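Local coordinates for hydrazine synthase beta subunit (Candidatus Kuenenia stuttgartiensis, PDB 5C2V) that forms part of the hydrazine synthase complex, which condenses nitric oxide with ammonium to hydrazine, and may modulate passage of hydroxylamine between the gamma and alpha active sites, at the interface of chains A and B. Coordinates in Å, arbitrary orientation; residue numbers count along the deposited sequence, not the author numbering. Chains: chain A, Hydrazine synthase beta subunit; chain B, Hydrazine synthase gamma subunit.

The interface of chains A and B. Residues chain A 190, 211-213, 225-226; chain B 76, 78.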
ATOM      1  N   SER A 190     -26.683  31.574  11.614  1.00 34.67           N
ATOM      2  CA  SER A 190     -27.650  32.046  12.596  1.00 40.73           C
ATOM      3  C   SER A 190     -26.911  32.569  13.821  1.00 47.35           C
ATOM      4  O   SER A 190     -25.745  32.235  14.030  1.00 49.29           O
ATOM      5  CB  SER A 190     -28.622  30.930  12.990  1.00 49.10           C
ATOM      6  OG  SER A 190     -27.970  29.922  13.745  1.00 65.78           O
ATOM      7  N   PRO A 211     -26.687  26.111  11.364  1.00 46.61           N
ATOM      8  CA  PRO A 211     -27.719  25.088  11.521  1.00 39.62           C
ATOM      9  C   PRO A 211     -27.788  24.198  10.292  1.00 34.09           C
ATOM     10  O   PRO A 211     -27.541  24.694   9.193  1.00 32.10           O
ATOM     11  CB  PRO A 211     -29.013  25.904  11.677  1.00 37.26           C
ATOM     12  CG  PRO A 211     -28.651  27.345  11.337  1.00 38.45           C
ATOM     13  CD  PRO A 211     -27.243  27.366  10.832  1.00 48.01           C
ATOM     14  N   LYS A 212     -28.112  22.921  10.444  1.00 40.67           N
ATOM     15  CA  LYS A 212     -28.648  22.239   9.284  1.00 42.04           C
ATOM     16  C   LYS A 212     -30.136  22.132   9.574  1.00 49.62           C
ATOM     17  O   LYS A 212     -30.575  21.298  10.366  1.00 56.61           O
ATOM     18  CB  LYS A 212     -27.999  20.868   9.086  1.00 54.54           C
ATOM     19  CG  LYS A 212     -26.600  20.743   9.695  1.00 33.89           C
ATOM     20  CD  LYS A 212     -25.542  21.506   8.918  1.00 52.11           C
ATOM     21  CE  LYS A 212     -24.178  21.375   9.584  1.00 56.67           C
ATOM     22  NZ  LYS A 212     -23.085  21.948   8.748  1.00 53.18           N
ATOM     23  N   ASN A 213     -30.905  22.991   8.915  1.00 55.05           N
ATOM     24  CA  ASN A 213     -32.345  23.084   9.125  1.00 52.66           C
ATOM     25  C   ASN A 213     -33.155  22.089   8.305  1.00 45.28           C
ATOM     26  O   ASN A 213     -34.235  21.661   8.711  1.00 46.12           O
ATOM     27  CB  ASN A 213     -32.811  24.509   8.843  1.00 44.27           C
ATOM     28  CG  ASN A 213     -32.479  24.959   7.446  1.00 47.05           C
ATOM     29  OD1 ASN A 213     -31.364  25.400   7.168  1.00 49.26           O
ATOM     30  ND2 ASN A 213     -33.452  24.857   6.555  1.00 56.60           N
ATOM     31  N   VAL A 225     -26.959  18.875  13.763  1.00 32.96           N
ATOM     32  CA  VAL A 225     -27.928  19.936  13.997  1.00 40.14           C
ATOM     33  C   VAL A 225     -27.249  21.297  13.916  1.00 45.67           C
ATOM     34  O   VAL A 225     -27.556  22.104  13.039  1.00 47.25           O
ATOM     35  CB  VAL A 225     -28.622  19.776  15.361  1.00 50.22           C
ATOM     36  CG1 VAL A 225     -29.625  20.896  15.580  1.00 39.20           C
ATOM     37  CG2 VAL A 225     -29.304  18.418  15.449  1.00 28.13           C
ATOM     38  N   PHE A 226     -26.326  21.547  14.838  1.00 42.79           N
ATOM     39  CA  PHE A 226     -25.566  22.791  14.841  1.00 53.43           C
ATOM     40  C   PHE A 226     -24.062  22.561  14.761  1.00 53.15           C
ATOM     41  O   PHE A 226     -23.527  21.649  15.392  1.00 36.28           O
ATOM     42  CB  PHE A 226     -25.878  23.608  16.095  1.00 45.02           C
ATOM     43  CG  PHE A 226     -27.090  24.479  15.970  1.00 44.91           C
ATOM     44  CD1 PHE A 226     -27.050  25.637  15.212  1.00 53.61           C
ATOM     45  CD2 PHE A 226     -28.264  24.149  16.622  1.00 57.17           C
ATOM     46  CE1 PHE A 226     -28.163  26.445  15.099  1.00 50.09           C
ATOM     47  CE2 PHE A 226     -29.381  24.953  16.513  1.00 45.69           C
ATOM     48  CZ  PHE A 226     -29.329  26.103  15.752  1.00 47.60           C
TER
ATOM     49  N   LEU B  76     -35.866  29.868  13.458  1.00 49.07           N
ATOM     50  CA  LEU B  76     -35.361  28.685  12.767  1.00 39.93           C
ATOM     51  C   LEU B  76     -36.421  27.592  12.681  1.00 47.95           C
ATOM     52  O   LEU B  76     -37.093  27.286  13.665  1.00 52.29           O
ATOM     53  CB  LEU B  76     -34.110  28.146  13.466  1.00 39.13           C
ATOM     54  CG  LEU B  76     -32.831  28.972  13.317  1.00 53.85           C
ATOM     55  CD1 LEU B  76     -31.725  28.409  14.196  1.00 33.24           C
ATOM     56  CD2 LEU B  76     -32.390  29.016  11.862  1.00 34.66           C
ATOM     57  N   TRP B  78     -37.412  23.686  12.050  1.00 36.98           N
ATOM     58  CA  TRP B  78     -36.788  22.379  12.221  1.00 33.29           C
ATOM     59  C   TRP B  78     -37.723  21.226  11.887  1.00 47.07           C
ATOM     60  O   TRP B  78     -38.945  21.382  11.901  1.00 49.79           O
ATOM     61  CB  TRP B  78     -36.293  22.220  13.658  1.00 27.44           C
ATOM     62  CG  TRP B  78     -35.321  23.268  14.067  1.00 40.25           C
ATOM     63  CD1 TRP B  78     -35.586  24.399  14.782  1.00 54.53           C
ATOM     64  CD2 TRP B  78     -33.919  23.290  13.785  1.00 59.40           C
ATOM     65  NE1 TRP B  78     -34.434  25.124  14.964  1.00 45.33           N
ATOM     66  CE2 TRP B  78     -33.396  24.463  14.361  1.00 57.92           C
ATOM     67  CE3 TRP B  78     -33.055  22.428  13.103  1.00 43.54           C
ATOM     68  CZ2 TRP B  78     -32.049  24.799  14.274  1.00 44.88           C
ATOM     69  CZ3 TRP B  78     -31.718  22.763  13.018  1.00 43.00           C
ATOM     70  CH2 TRP B  78     -31.227  23.937  13.600  1.00 48.93           C
TER
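B:Trp78 points the benzene end of its indole into a pocket of A:Pro211, A:Lys212, A:Asn213, A:Val225 and A:Phe226. The indole leads with its CZ2-CH2 edge, which meets one face of the A:Phe226 ring near the CE2-CZ side. The planes are inclined at 61°, an edge-to-face pair, and CZ2 of B:Trp78 lies 3.4 Å from CZ of A:Phe226. A:Val225 and A:Pro211 flank the indole rim on opposite sides of its plane. CG1 of A:Val225, anti to the backbone N (chi1 180°), comes within 3.8 Å of CZ3 of B:Trp78. On the other side, CB of A:Pro211 is 3.5 Å from CH2 of B:Trp78. The backbone of A:Asn213 covers that same side, its CA 4.0 Å from CZ3 of B:Trp78. The carbonyl O of A:Lys212 approaches the CZ3 corner as a van der Waals neighbour.

B:Leu76 adds a second, smaller contact. Its CD1 is extended away from CA (chi2 173°) and reaches the edge of the A:Phe226 ring, 3.7 Å from CZ. The same methyl faces the side chain of A:Ser190, while CD2 is turned towards CG of A:Pro211.

Within the beta subunit, CG of A:Pro211 lies 3.9 Å from CE1 of A:Phe226, beside the ring rim and on the same side as the indole. A:Pro211 ends strand 203-211, and A:Phe226 and A:Ser190 begin strands 226-234 and 190-197. The receiving surface is built from these propeller strand ends and the loop residues beside them. This largely apolar patch is one part of the beta-gamma contact in the hydrazine synthase complex and probably contributes to holding the subunits together.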